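Local coordinates for BF1531-like N-terminal domain-containing protein (Bacteroides fragilis, PDB 3SLR), which is not functionally characterised but binds magnesium through a HAD-like phosphatase domain and may hydrolyse ester bonds, its N-terminal part being an FkbH-type domain of the SGNH-hydrolase clan, at residues H84-L90 against Y128-D133; N102-R108 against Q150-L154; L89-H93 against Q144-T148. Residue numbers count along the deposited sequence, not the author numbering.

Contact 1. Residues H84-L90 against Y128-D133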
ATOM      1  N   HIS A  84      -0.631   1.015 -17.882  1.00 12.07           N
ATOM      2  CA  HIS A  84       0.416   1.271 -18.868  1.00 13.27           C
ATOM      3  C   HIS A  84       1.735   0.782 -18.271  1.00 15.14           C
ATOM      4  O   HIS A  84       2.168   1.282 -17.231  1.00 15.61           O
ATOM      5  CB  HIS A  84       0.552   2.774 -19.109  1.00 14.54           C
ATOM      6  CG  HIS A  84      -0.396   3.331 -20.124  1.00 15.95           C
ATOM      7  ND1 HIS A  84      -0.999   4.561 -19.972  1.00 16.25           N
ATOM      8  CD2 HIS A  84      -0.801   2.859 -21.328  1.00 18.16           C
ATOM      9  CE1 HIS A  84      -1.754   4.813 -21.025  1.00 20.59           C
ATOM     10  NE2 HIS A  84      -1.646   3.798 -21.866  1.00 18.90           N
ATOM     11  N   SER A  85       2.392  -0.163 -18.927  1.00 15.35           N
ATOM     12  CA  SER A  85       3.616  -0.739 -18.375  1.00 15.02           C
ATOM     13  C   SER A  85       4.854   0.036 -18.786  1.00 13.76           C
ATOM     14  O   SER A  85       4.929   0.590 -19.889  1.00 13.31           O
ATOM     15  CB  SER A  85       3.765  -2.200 -18.810  1.00 14.28           C
ATOM     16  OG  SER A  85       3.955  -2.279 -20.216  1.00 13.90           O
ATOM     17  N   THR A  86       5.847   0.059 -17.909  1.00 11.29           N
ATOM     18  CA  THR A  86       7.131   0.638 -18.289  1.00 10.20           C
ATOM     19  C   THR A  86       7.701  -0.104 -19.490  1.00 13.15           C
ATOM     20  O   THR A  86       8.288   0.497 -20.388  1.00 12.54           O
ATOM     21  CB  THR A  86       8.141   0.562 -17.140  1.00 12.50           C
ATOM     22  OG1 THR A  86       7.589   1.214 -15.996  1.00 14.33           O
ATOM     23  CG2 THR A  86       9.466   1.234 -17.529  1.00 13.00           C
ATOM     24  N   HIS A  87       7.527  -1.421 -19.497  1.00 13.37           N
ATOM     25  CA  HIS A  87       8.074  -2.260 -20.551  1.00 13.85           C
ATOM     26  C   HIS A  87       7.620  -1.844 -21.949  1.00 13.50           C
ATOM     27  O   HIS A  87       8.421  -1.794 -22.889  1.00 13.86           O
ATOM     28  CB  HIS A  87       7.718  -3.731 -20.289  1.00 13.70           C
ATOM     29  CG  HIS A  87       8.588  -4.696 -21.030  1.00 16.27           C
ATOM     30  ND1 HIS A  87       9.671  -5.320 -20.446  1.00 15.56           N
ATOM     31  CD2 HIS A  87       8.569  -5.105 -22.323  1.00 15.59           C
ATOM     32  CE1 HIS A  87      10.267  -6.089 -21.341  1.00 18.43           C
ATOM     33  NE2 HIS A  87       9.614  -5.983 -22.486  1.00 17.42           N
ATOM     34  N   LYS A  88       6.333  -1.563 -22.091  1.00 12.65           N
ATOM     35  CA  LYS A  88       5.777  -1.196 -23.390  1.00 13.49           C
ATOM     36  C   LYS A  88       6.140   0.243 -23.760  1.00 14.01           C
ATOM     37  O   LYS A  88       6.330   0.555 -24.942  1.00 13.82           O
ATOM     38  CB  LYS A  88       4.257  -1.422 -23.425  1.00 14.33           C
ATOM     39  CG  LYS A  88       3.863  -2.903 -23.319  1.00 13.97           C
ATOM     40  CD  LYS A  88       4.330  -3.704 -24.549  1.00 18.03           C
ATOM     41  CE  LYS A  88       4.095  -5.208 -24.350  1.00 17.37           C
ATOM     42  NZ  LYS A  88       4.412  -5.991 -25.596  1.00 20.27           N
ATOM     43  N   LEU A  89       6.264   1.105 -22.754  1.00 13.53           N
ATOM     44  CA  LEU A  89       6.678   2.487 -22.986  1.00 11.80           C
ATOM     45  C   LEU A  89       8.142   2.512 -23.443  1.00 13.94           C
ATOM     46  O   LEU A  89       8.524   3.322 -24.284  1.00 14.52           O
ATOM     47  CB  LEU A  89       6.497   3.338 -21.719  1.00 14.56           C
ATOM     48  CG  LEU A  89       6.790   4.844 -21.863  1.00 15.44           C
ATOM     49  CD1 LEU A  89       5.751   5.517 -22.758  1.00 16.98           C
ATOM     50  CD2 LEU A  89       6.842   5.526 -20.505  1.00 17.19           C
ATOM     51  N   LEU A  90       8.949   1.618 -22.872  1.00 12.54           N
ATOM     52  CA  LEU A  90      10.349   1.454 -23.263  1.00 13.78           C
ATOM     53  C   LEU A  90      10.433   1.101 -24.743  1.00 15.89           C
ATOM     54  O   LEU A  90      11.250   1.659 -25.481  1.00 13.42           O
ATOM     55  CB  LEU A  90      10.996   0.343 -22.429  1.00 15.11           C
ATOM     56  CG  LEU A  90      12.505   0.143 -22.554  1.00 16.37           C
ATOM     57  CD1 LEU A  90      13.221   1.311 -21.936  1.00 18.63           C
ATOM     58  CD2 LEU A  90      12.917  -1.162 -21.854  1.00 16.99           C
ATOM     59  N   TYR A 128       5.154   4.173 -12.896  1.00 13.79           N
ATOM     60  CA  TYR A 128       6.138   3.452 -13.711  1.00 15.28           C
ATOM     61  C   TYR A 128       7.433   3.090 -12.976  1.00 11.88           C
ATOM     62  O   TYR A 128       8.273   3.955 -12.724  1.00 14.00           O
ATOM     63  CB  TYR A 128       6.497   4.297 -14.944  1.00 15.07           C
ATOM     64  CG  TYR A 128       5.338   4.608 -15.876  1.00 12.44           C
ATOM     65  CD1 TYR A 128       4.550   5.738 -15.690  1.00 12.95           C
ATOM     66  CD2 TYR A 128       5.059   3.783 -16.960  1.00 12.67           C
ATOM     67  CE1 TYR A 128       3.480   6.019 -16.556  1.00 14.73           C
ATOM     68  CE2 TYR A 128       4.030   4.065 -17.835  1.00 15.10           C
ATOM     69  CZ  TYR A 128       3.240   5.179 -17.628  1.00 15.42           C
ATOM     70  OH  TYR A 128       2.207   5.432 -18.503  1.00 15.40           O
ATOM     71  N   PRO A 129       7.623   1.800 -12.649  1.00 12.36           N
ATOM     72  CA  PRO A 129       8.935   1.428 -12.099  1.00 12.28           C
ATOM     73  C   PRO A 129      10.020   1.631 -13.150  1.00 12.27           C
ATOM     74  O   PRO A 129       9.813   1.325 -14.332  1.00 13.96           O
ATOM     75  CB  PRO A 129       8.799  -0.072 -11.801  1.00 13.94           C
ATOM     76  CG  PRO A 129       7.313  -0.380 -11.899  1.00 17.22           C
ATOM     77  CD  PRO A 129       6.720   0.650 -12.817  1.00 15.37           C
ATOM     78  N   GLU A 130      11.178   2.126 -12.741  1.00 11.75           N
ATOM     79  CA  GLU A 130      12.213   2.398 -13.730  1.00 12.65           C
ATOM     80  C   GLU A 130      12.815   1.108 -14.289  1.00 15.69           C
ATOM     81  O   GLU A 130      13.185   0.212 -13.537  1.00 15.64           O
ATOM     82  CB  GLU A 130      13.312   3.289 -13.148  1.00 13.39           C
ATOM     83  CG  GLU A 130      14.453   3.577 -14.158  1.00 16.07           C
ATOM     84  CD  GLU A 130      15.532   4.481 -13.593  1.00 18.07           C
ATOM     85  OE1 GLU A 130      15.287   5.112 -12.542  1.00 19.45           O
ATOM     86  OE2 GLU A 130      16.629   4.554 -14.204  1.00 19.17           O
ATOM     87  N   ILE A 131      12.884   1.007 -15.613  1.00 15.68           N
ATOM     88  CA  ILE A 131      13.769   0.029 -16.231  1.00 13.64           C
ATOM     89  C   ILE A 131      14.969   0.816 -16.740  1.00 13.60           C
ATOM     90  O   ILE A 131      14.841   1.633 -17.645  1.00 15.81           O
ATOM     91  CB  ILE A 131      13.095  -0.736 -17.391  1.00 14.39           C
ATOM     92  CG1 ILE A 131      11.863  -1.503 -16.892  1.00 14.94           C
ATOM     93  CG2 ILE A 131      14.108  -1.687 -18.066  1.00 15.63           C
ATOM     94  CD1 ILE A 131      10.989  -2.035 -18.019  1.00 16.89           C
ATOM     95  N   GLU A 132      16.119   0.629 -16.108  1.00 14.80           N
ATOM     96  CA  GLU A 132      17.323   1.322 -16.534  1.00 13.42           C
ATOM     97  C   GLU A 132      17.893   0.594 -17.753  1.00 16.34           C
ATOM     98  O   GLU A 132      18.315  -0.554 -17.644  1.00 15.51           O
ATOM     99  CB  GLU A 132      18.352   1.378 -15.406  1.00 14.58           C
ATOM    100  CG  GLU A 132      19.654   2.010 -15.878  1.00 19.06           C
ATOM    101  CD  GLU A 132      20.712   2.080 -14.807  1.00 19.02           C
ATOM    102  OE1 GLU A 132      20.881   1.097 -14.056  1.00 19.76           O
ATOM    103  OE2 GLU A 132      21.367   3.131 -14.715  1.00 16.21           O
ATOM    104  N   ASP A 133      17.886   1.238 -18.917  1.00 12.56           N
ATOM    105  CA  ASP A 133      18.287   0.531 -20.138  1.00 14.43           C
ATOM    106  C   ASP A 133      19.809   0.498 -20.323  1.00 14.51           C
ATOM    107  O   ASP A 133      20.333  -0.233 -21.172  1.00 14.70           O
ATOM    108  CB  ASP A 133      17.565   1.068 -21.382  1.00 14.36           C
ATOM    109  CG  ASP A 133      17.902   2.514 -21.703  1.00 14.97           C
ATOM    110  OD1 ASP A 133      18.844   3.087 -21.104  1.00 15.38           O
ATOM    111  OD2 ASP A 133      17.231   3.066 -22.600  1.00 15.89           O
TER
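Tyr128 opens the segment by laying its ring along the turn that starts helix 86-94. Its CA comes within 5.5 Å of Thr86 CA. The ring is long enough to meet several neighbours: Tyr128 CE2 packs on Leu89 CD2 at 4.1 Å, and Tyr128 OH lies 3.2 Å from His84 CB. That hydroxyl is hydrogen-bonded to Tyr125 and Arg108, so the phenol can be buried without losing its polar partners.

At Pro129 it is the backbone that bonds. Thr86 OG1 donates to Pro129 O at 2.8 Å, while Pro129 N, 3.4 Å from the same OG1, has no hydrogen to give. Threonine suits the place because its hydroxyl holds the loop while its methyl serves the apolar side: Thr86 CG2 touches Ile131 CD1 at 3.6 Å.

Glu130 points away, and the chain is extended here, so Ile131 faces the helix again. Its branched side chain fills the space beside the first turn, with Ile131 CG2 4.0 Å from Leu90 CD2. Farther on, Asp133 CB only grazes Leu90 CD1, at 4.4 Å.

Ser85 N-caps the helix, Ser85 OG accepting from Lys88 N at 3.1 Å, and also bonds Asp30. Loops after neighbouring parallel strands, 79-83 and 122-126, thus meet where a helix begins, at the C-terminal edge of a flavodoxin-like parallel sheet (order 2-1-3-4-5), as in the SGNH-hydrolase clan.

Contact 2. Residues N102-R108 against Q150-L154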
ATOM      1  N   ASN A 102      12.025  13.149 -26.866  1.00 22.74           N
ATOM      2  CA  ASN A 102      11.958  14.324 -26.001  1.00 25.46           C
ATOM      3  C   ASN A 102      10.532  14.630 -25.566  1.00 22.70           C
ATOM      4  O   ASN A 102      10.308  15.386 -24.619  1.00 22.42           O
ATOM      5  CB  ASN A 102      12.551  15.544 -26.715  1.00 29.29           C
ATOM      6  CG  ASN A 102      14.007  15.758 -26.386  1.00 31.60           C
ATOM      7  OD1 ASN A 102      14.390  15.773 -25.219  1.00 35.52           O
ATOM      8  ND2 ASN A 102      14.833  15.919 -27.418  1.00 34.77           N
ATOM      9  N   LYS A 103       9.568  14.031 -26.261  1.00 23.43           N
ATOM     10  CA  LYS A 103       8.157  14.274 -25.990  1.00 22.06           C
ATOM     11  C   LYS A 103       7.478  13.064 -25.352  1.00 21.66           C
ATOM     12  O   LYS A 103       6.257  13.047 -25.217  1.00 20.39           O
ATOM     13  CB  LYS A 103       7.418  14.627 -27.289  1.00 24.67           C
ATOM     14  CG  LYS A 103       7.822  15.963 -27.894  1.00 26.87           C
ATOM     15  CD  LYS A 103       7.141  16.201 -29.227  1.00 35.36           C
ATOM     16  CE  LYS A 103       7.615  17.504 -29.861  1.00 40.26           C
ATOM     17  NZ  LYS A 103       7.336  17.546 -31.330  1.00 40.79           N
ATOM     18  N   LEU A 104       8.257  12.050 -24.975  1.00 19.46           N
ATOM     19  CA  LEU A 104       7.679  10.807 -24.448  1.00 17.72           C
ATOM     20  C   LEU A 104       6.798  11.082 -23.233  1.00 16.15           C
ATOM     21  O   LEU A 104       5.616  10.748 -23.211  1.00 16.30           O
ATOM     22  CB  LEU A 104       8.777   9.808 -24.063  1.00 17.85           C
ATOM     23  CG  LEU A 104       8.279   8.396 -23.716  1.00 16.14           C
ATOM     24  CD1 LEU A 104       7.843   7.662 -24.973  1.00 19.33           C
ATOM     25  CD2 LEU A 104       9.348   7.606 -22.994  1.00 14.23           C
ATOM     26  N   ALA A 105       7.384  11.683 -22.206  1.00 16.42           N
ATOM     27  CA  ALA A 105       6.625  11.994 -21.003  1.00 15.47           C
ATOM     28  C   ALA A 105       5.457  12.932 -21.292  1.00 17.94           C
ATOM     29  O   ALA A 105       4.332  12.683 -20.853  1.00 17.69           O
ATOM     30  CB  ALA A 105       7.527  12.580 -19.932  1.00 18.18           C
ATOM     31  N   ASP A 106       5.730  14.017 -22.015  1.00 16.98           N
ATOM     32  CA  ASP A 106       4.688  15.003 -22.313  1.00 20.43           C
ATOM     33  C   ASP A 106       3.475  14.383 -23.009  1.00 19.25           C
ATOM     34  O   ASP A 106       2.337  14.670 -22.652  1.00 19.81           O
ATOM     35  CB  ASP A 106       5.241  16.147 -23.167  1.00 21.40           C
ATOM     36  CG  ASP A 106       6.175  17.065 -22.390  1.00 23.14           C
ATOM     37  OD1 ASP A 106       6.041  17.152 -21.152  1.00 29.65           O
ATOM     38  OD2 ASP A 106       7.035  17.710 -23.032  1.00 30.76           O
ATOM     39  N   ASP A 107       3.717  13.536 -23.999  1.00 18.25           N
ATOM     40  CA  ASP A 107       2.614  12.912 -24.726  1.00 19.55           C
ATOM     41  C   ASP A 107       1.772  12.002 -23.831  1.00 19.97           C
ATOM     42  O   ASP A 107       0.537  12.000 -23.904  1.00 18.48           O
ATOM     43  CB  ASP A 107       3.131  12.114 -25.928  1.00 19.76           C
ATOM     44  CG  ASP A 107       3.651  13.005 -27.051  1.00 26.66           C
ATOM     45  OD1 ASP A 107       3.397  14.232 -27.030  1.00 24.40           O
ATOM     46  OD2 ASP A 107       4.307  12.469 -27.969  1.00 30.11           O
ATOM     47  N   ARG A 108       2.451  11.214 -23.002  1.00 18.99           N
ATOM     48  CA  ARG A 108       1.775  10.290 -22.102  1.00 18.11           C
ATOM     49  C   ARG A 108       0.981  11.110 -21.092  1.00 16.85           C
ATOM     50  O   ARG A 108      -0.186  10.806 -20.809  1.00 16.92           O
ATOM     51  CB  ARG A 108       2.805   9.378 -21.415  1.00 16.11           C
ATOM     52  CG  ARG A 108       2.231   8.369 -20.415  1.00 14.18           C
ATOM     53  CD  ARG A 108       1.093   7.526 -21.004  1.00 14.32           C
ATOM     54  NE  ARG A 108       1.387   6.895 -22.306  1.00 13.77           N
ATOM     55  CZ  ARG A 108       1.886   5.666 -22.469  1.00 18.46           C
ATOM     56  NH1 ARG A 108       2.215   4.920 -21.422  1.00 15.40           N
ATOM     57  NH2 ARG A 108       2.084   5.183 -23.691  1.00 18.79           N
ATOM     58  N   GLN A 150      13.133  10.727 -19.239  1.00 13.68           N
ATOM     59  CA  GLN A 150      11.713  10.833 -19.554  1.00 15.59           C
ATOM     60  C   GLN A 150      10.839  10.148 -18.509  1.00 15.74           C
ATOM     61  O   GLN A 150       9.784  10.667 -18.135  1.00 15.51           O
ATOM     62  CB  GLN A 150      11.432  10.297 -20.955  1.00 14.33           C
ATOM     63  CG  GLN A 150      11.991  11.216 -22.033  1.00 16.22           C
ATOM     64  CD  GLN A 150      11.288  12.566 -22.034  1.00 18.35           C
ATOM     65  OE1 GLN A 150      10.054  12.634 -21.981  1.00 16.89           O
ATOM     66  NE2 GLN A 150      12.069  13.645 -22.076  1.00 17.20           N
ATOM     67  N   LEU A 151      11.275   8.986 -18.032  1.00 13.80           N
ATOM     68  CA  LEU A 151      10.481   8.265 -17.034  1.00 14.01           C
ATOM     69  C   LEU A 151      10.443   8.989 -15.684  1.00 14.46           C
ATOM     70  O   LEU A 151       9.419   9.024 -15.020  1.00 14.08           O
ATOM     71  CB  LEU A 151      10.993   6.835 -16.853  1.00 13.62           C
ATOM     72  CG  LEU A 151       9.880   5.924 -16.334  1.00 16.84           C
ATOM     73  CD1 LEU A 151       8.839   5.804 -17.432  1.00 18.50           C
ATOM     74  CD2 LEU A 151      10.394   4.542 -15.964  1.00 18.51           C
ATOM     75  N   THR A 152      11.571   9.559 -15.288  1.00 13.84           N
ATOM     76  CA  THR A 152      11.663  10.318 -14.048  1.00 14.74           C
ATOM     77  C   THR A 152      10.774  11.563 -14.097  1.00 14.08           C
ATOM     78  O   THR A 152      10.053  11.868 -13.144  1.00 16.74           O
ATOM     79  CB  THR A 152      13.125  10.700 -13.772  1.00 17.06           C
ATOM     80  OG1 THR A 152      13.920   9.509 -13.761  1.00 20.85           O
ATOM     81  CG2 THR A 152      13.264  11.428 -12.419  1.00 16.10           C
ATOM     82  N   LYS A 153      10.817  12.266 -15.220  1.00 14.86           N
ATOM     83  CA  LYS A 153       9.912  13.388 -15.467  1.00 17.10           C
ATOM     84  C   LYS A 153       8.451  12.929 -15.411  1.00 17.47           C
ATOM     85  O   LYS A 153       7.611  13.542 -14.739  1.00 16.82           O
ATOM     86  CB  LYS A 153      10.216  14.019 -16.838  1.00 17.93           C
ATOM     87  CG  LYS A 153       9.195  15.062 -17.296  1.00 21.83           C
ATOM     88  CD  LYS A 153       9.608  15.678 -18.639  1.00 22.72           C
ATOM     89  CE  LYS A 153       8.495  16.540 -19.236  1.00 23.01           C
ATOM     90  NZ  LYS A 153       8.917  17.174 -20.528  1.00 22.49           N
ATOM     91  N   LEU A 154       8.145  11.854 -16.134  1.00 15.24           N
ATOM     92  CA  LEU A 154       6.782  11.322 -16.169  1.00 15.72           C
ATOM     93  C   LEU A 154       6.234  11.012 -14.769  1.00 16.81           C
ATOM     94  O   LEU A 154       5.121  11.407 -14.438  1.00 14.54           O
ATOM     95  CB  LEU A 154       6.721  10.081 -17.062  1.00 12.88           C
ATOM     96  CG  LEU A 154       5.398   9.317 -17.204  1.00 14.16           C
ATOM     97  CD1 LEU A 154       4.279  10.227 -17.695  1.00 17.88           C
ATOM     98  CD2 LEU A 154       5.590   8.146 -18.153  1.00 15.22           C
TER
HETATM   99  O   HOH W   1       8.546  14.821 -22.493  1.00 19.53           O
HETATM  100  O   HOH W   2      11.566  16.410 -22.221  1.00 31.32           O
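Polar bonds dominate the start of helix 104-118. Gln150, with chi1 and chi2 both m, reaches across from helix 147-164, and Gln150 OE1 accepts from Ala105 N at 2.8 Å with a nearly straight N-H...O angle of 166°. Amides in the first turn of a helix have no carbonyl of their own helix to bond, so a glutamine carbonyl from a neighbour suits this place well. Gln150 NE2 is held by Gln144 O.

The charged pair lies beside it. Lys153, fully extended with every chi angle t, brings Lys153 NZ to 2.9 Å from Asp106 OD1 in a salt bridge; Lys153 NZ also makes a weak bond to Asp106 OD2, at 3.2 Å. An extended lysine is long enough to span from one helix to the other.

Two waters complete the network. Water 1 donates to Asn102 O and Gln150 OE1, and accepts from Asp106 N and Lys153 NZ, thereby serving another first-turn amide. Water 2 joins Asn102 O, Gln150 NE2 and Lys153 NZ.

The apolar layer sits where the backbones come closest, Ala105 CA to Leu154 CA at 4.9 Å. The small Ala105 permits this: Ala105 CB meets Leu154 CB at 3.9 Å and Lys153 CD at 3.9 Å. Arg108 CG rests 3.9 Å from Leu154 CD1, while its guanidinium turns off to Tyr128.

The axes of the short segments 104-108 and 150-154 approach to 8.8 Å and cross at -36°, running in broadly the same direction. Such side-by-side helices, preceding and following strand 122-126, are characteristic of α/β folds with a parallel sheet.

Contact 3. Residues L89-H93 against Q144-T148; sequences LLEKH and QSSFT
Build residues 89-93 as a continuous piece of helix, phi/psi near -60/-43, with His93 N bonded to Leu89 O at 2.9 Å. Residues 144-148 approach a helix start: Ser145 is at -82/-3, Ser146 at -69/155 as N-cap, and Phe147 and Thr148 are helical. Set His93 CA 7.0 Å from Phe147 CA, the nearest CA pair.

Phe147 is the centrepiece. With chi1 -170° (t) and chi2 73° it points toward helix 86-94 and lies between leucine and histidine side chains, a large flat ring that can meet different partners with face and edge. Leu90, chi1 t and chi2 p, swings its end inward so that Leu90 CD1 sits over the ring face, 3.4 Å from the centroid and 15° off the normal, a close CH-pi contact; its nearest ring atom is Phe147 CD2 at 3.3 Å. Leu89, also t and p, places Leu89 CG 3.9 Å from Phe147 CE1.

His93 takes chi1 170° (t) and chi2 -89°. The Phe147 edge is directed at its face in a T-shaped stack, centroids 5.4 Å apart and planes at 66°, and Phe147 CB lies 4.0 Å from the imidazole centroid. In the plane of that imidazole, His93 NE2 donates to Ser145 O at 2.8 Å with an angle of 174°.

Ser146 OG caps Tyr149 N and also bonds Ala140 O, a small hydroxyl fitted to a helix N-terminus. The serine-capped N-terminus of helix 147-164 thus packs on the side of helix 86-94 in the FkbH-type domain. The direction of the histidine bond implies that NE2 carries a proton, so the ring can combine a directional polar link at its edge with aromatic packing on its face.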
ATOM      1  N   LEU A  89       6.264   1.105 -22.754  1.00 13.53           N
ATOM      2  CA  LEU A  89       6.678   2.487 -22.986  1.00 11.80           C
ATOM      3  C   LEU A  89       8.142   2.512 -23.443  1.00 13.94           C
ATOM      4  O   LEU A  89       8.524   3.322 -24.284  1.00 14.52           O
ATOM      5  CB  LEU A  89       6.497   3.338 -21.719  1.00 14.56           C
ATOM      6  CG  LEU A  89       6.790   4.844 -21.863  1.00 15.44           C
ATOM      7  CD1 LEU A  89       5.751   5.517 -22.758  1.00 16.98           C
ATOM      8  CD2 LEU A  89       6.842   5.526 -20.505  1.00 17.19           C
ATOM      9  N   LEU A  90       8.949   1.618 -22.872  1.00 12.54           N
ATOM     10  CA  LEU A  90      10.349   1.454 -23.263  1.00 13.78           C
ATOM     11  C   LEU A  90      10.433   1.101 -24.743  1.00 15.89           C
ATOM     12  O   LEU A  90      11.250   1.659 -25.481  1.00 13.42           O
ATOM     13  CB  LEU A  90      10.996   0.343 -22.429  1.00 15.11           C
ATOM     14  CG  LEU A  90      12.505   0.143 -22.554  1.00 16.37           C
ATOM     15  CD1 LEU A  90      13.221   1.311 -21.936  1.00 18.63           C
ATOM     16  CD2 LEU A  90      12.917  -1.162 -21.854  1.00 16.99           C
ATOM     17  N   GLU A  91       9.578   0.181 -25.194  1.00 12.34           N
ATOM     18  CA  GLU A  91       9.547  -0.154 -26.611  1.00 13.99           C
ATOM     19  C   GLU A  91       9.129   1.045 -27.461  1.00 13.80           C
ATOM     20  O   GLU A  91       9.745   1.335 -28.490  1.00 15.46           O
ATOM     21  CB  GLU A  91       8.636  -1.348 -26.886  1.00 12.58           C
ATOM     22  CG  GLU A  91       8.487  -1.590 -28.383  1.00 15.88           C
ATOM     23  CD  GLU A  91       7.876  -2.931 -28.726  1.00 19.32           C
ATOM     24  OE1 GLU A  91       6.891  -3.321 -28.079  1.00 19.30           O
ATOM     25  OE2 GLU A  91       8.378  -3.588 -29.658  1.00 21.48           O
ATOM     26  N   LYS A  92       8.087   1.746 -27.034  1.00 15.64           N
ATOM     27  CA  LYS A  92       7.617   2.933 -27.750  1.00 13.45           C
ATOM     28  C   LYS A  92       8.741   3.948 -27.941  1.00 16.67           C
ATOM     29  O   LYS A  92       8.966   4.463 -29.040  1.00 16.48           O
ATOM     30  CB  LYS A  92       6.439   3.556 -26.997  1.00 15.89           C
ATOM     31  CG  LYS A  92       5.806   4.765 -27.656  1.00 22.75           C
ATOM     32  CD  LYS A  92       4.553   5.193 -26.875  1.00 25.84           C
ATOM     33  CE  LYS A  92       3.784   6.289 -27.590  1.00 32.07           C
ATOM     34  NZ  LYS A  92       4.676   7.426 -27.911  1.00 35.48           N
ATOM     35  N   HIS A  93       9.453   4.218 -26.853  1.00 14.10           N
ATOM     36  CA  HIS A  93      10.586   5.137 -26.860  1.00 15.89           C
ATOM     37  C   HIS A  93      11.692   4.688 -27.822  1.00 14.77           C
ATOM     38  O   HIS A  93      12.264   5.499 -28.542  1.00 15.92           O
ATOM     39  CB  HIS A  93      11.105   5.286 -25.420  1.00 12.51           C
ATOM     40  CG  HIS A  93      12.409   6.019 -25.297  1.00 15.07           C
ATOM     41  ND1 HIS A  93      13.626   5.378 -25.361  1.00 14.38           N
ATOM     42  CD2 HIS A  93      12.681   7.327 -25.074  1.00 14.72           C
ATOM     43  CE1 HIS A  93      14.596   6.264 -25.198  1.00 14.25           C
ATOM     44  NE2 HIS A  93      14.047   7.455 -25.020  1.00 15.38           N
ATOM     45  N   GLN A 144      18.190  14.661 -22.000  1.00 14.52           N
ATOM     46  CA  GLN A 144      16.737  14.788 -21.907  1.00 16.78           C
ATOM     47  C   GLN A 144      15.966  13.696 -22.650  1.00 17.65           C
ATOM     48  O   GLN A 144      14.903  13.265 -22.205  1.00 16.07           O
ATOM     49  CB  GLN A 144      16.274  16.159 -22.399  1.00 21.81           C
ATOM     50  CG  GLN A 144      16.353  17.262 -21.375  1.00 30.22           C
ATOM     51  CD  GLN A 144      15.489  18.444 -21.775  1.00 36.33           C
ATOM     52  OE1 GLN A 144      15.934  19.334 -22.502  1.00 46.56           O
ATOM     53  NE2 GLN A 144      14.240  18.447 -21.321  1.00 36.26           N
ATOM     54  N   SER A 145      16.494  13.249 -23.783  1.00 16.36           N
ATOM     55  CA  SER A 145      15.757  12.289 -24.601  1.00 18.15           C
ATOM     56  C   SER A 145      15.913  10.851 -24.100  1.00 16.48           C
ATOM     57  O   SER A 145      15.311   9.940 -24.662  1.00 16.75           O
ATOM     58  CB  SER A 145      16.221  12.372 -26.059  1.00 19.47           C
ATOM     59  OG  SER A 145      17.593  12.031 -26.151  1.00 18.46           O
ATOM     60  N   SER A 146      16.725  10.643 -23.063  1.00 15.78           N
ATOM     61  CA  SER A 146      16.969   9.283 -22.563  1.00 15.68           C
ATOM     62  C   SER A 146      15.715   8.730 -21.901  1.00 13.98           C
ATOM     63  O   SER A 146      14.865   9.498 -21.427  1.00 13.51           O
ATOM     64  CB  SER A 146      18.140   9.239 -21.576  1.00 15.82           C
ATOM     65  OG  SER A 146      17.788   9.774 -20.316  1.00 16.31           O
ATOM     66  N   PHE A 147      15.589   7.402 -21.866  1.00 13.39           N
ATOM     67  CA  PHE A 147      14.414   6.794 -21.245  1.00 13.88           C
ATOM     68  C   PHE A 147      14.397   7.084 -19.752  1.00 15.28           C
ATOM     69  O   PHE A 147      13.341   7.336 -19.182  1.00 13.89           O
ATOM     70  CB  PHE A 147      14.343   5.285 -21.488  1.00 14.60           C
ATOM     71  CG  PHE A 147      13.029   4.659 -21.059  1.00 13.15           C
ATOM     72  CD1 PHE A 147      11.875   4.862 -21.802  1.00 14.76           C
ATOM     73  CD2 PHE A 147      12.952   3.879 -19.914  1.00 14.57           C
ATOM     74  CE1 PHE A 147      10.663   4.292 -21.417  1.00 13.85           C
ATOM     75  CE2 PHE A 147      11.742   3.307 -19.518  1.00 13.73           C
ATOM     76  CZ  PHE A 147      10.603   3.505 -20.273  1.00 15.70           C
ATOM     77  N   THR A 148      15.564   7.040 -19.121  1.00 14.52           N
ATOM     78  CA  THR A 148      15.657   7.311 -17.683  1.00 15.37           C
ATOM     79  C   THR A 148      15.193   8.722 -17.330  1.00 15.22           C
ATOM     80  O   THR A 148      14.428   8.907 -16.378  1.00 16.61           O
ATOM     81  CB  THR A 148      17.071   7.052 -17.173  1.00 15.84           C
ATOM     82  OG1 THR A 148      17.256   5.634 -17.031  1.00 18.54           O
ATOM     83  CG2 THR A 148      17.292   7.714 -15.824  1.00 17.06           C
TER

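All three contacts lie in one region of the N-terminal FkbH-type domain, away from the magnesium site. Contacts 1 and 3 have centres about 8 Å apart and share Leu89 and Leu90 on helix 86-94; contacts 2 and 3 are also about 8 Å apart and both use helix 147-164, while contacts 1 and 2 are about 11 Å apart. Along the chain the first segments come at 84-90, 89-93 and 102-108, and their partners follow at 128-133, 144-148 and 150-154, after strand 122-126 in the sequence. Arg108 of contact 2 and Tyr128 of contact 1 join the groups, as do Glu130 and Thr148. Helices 86-94, 104-118 and 147-164 therefore form one continuous packed cluster.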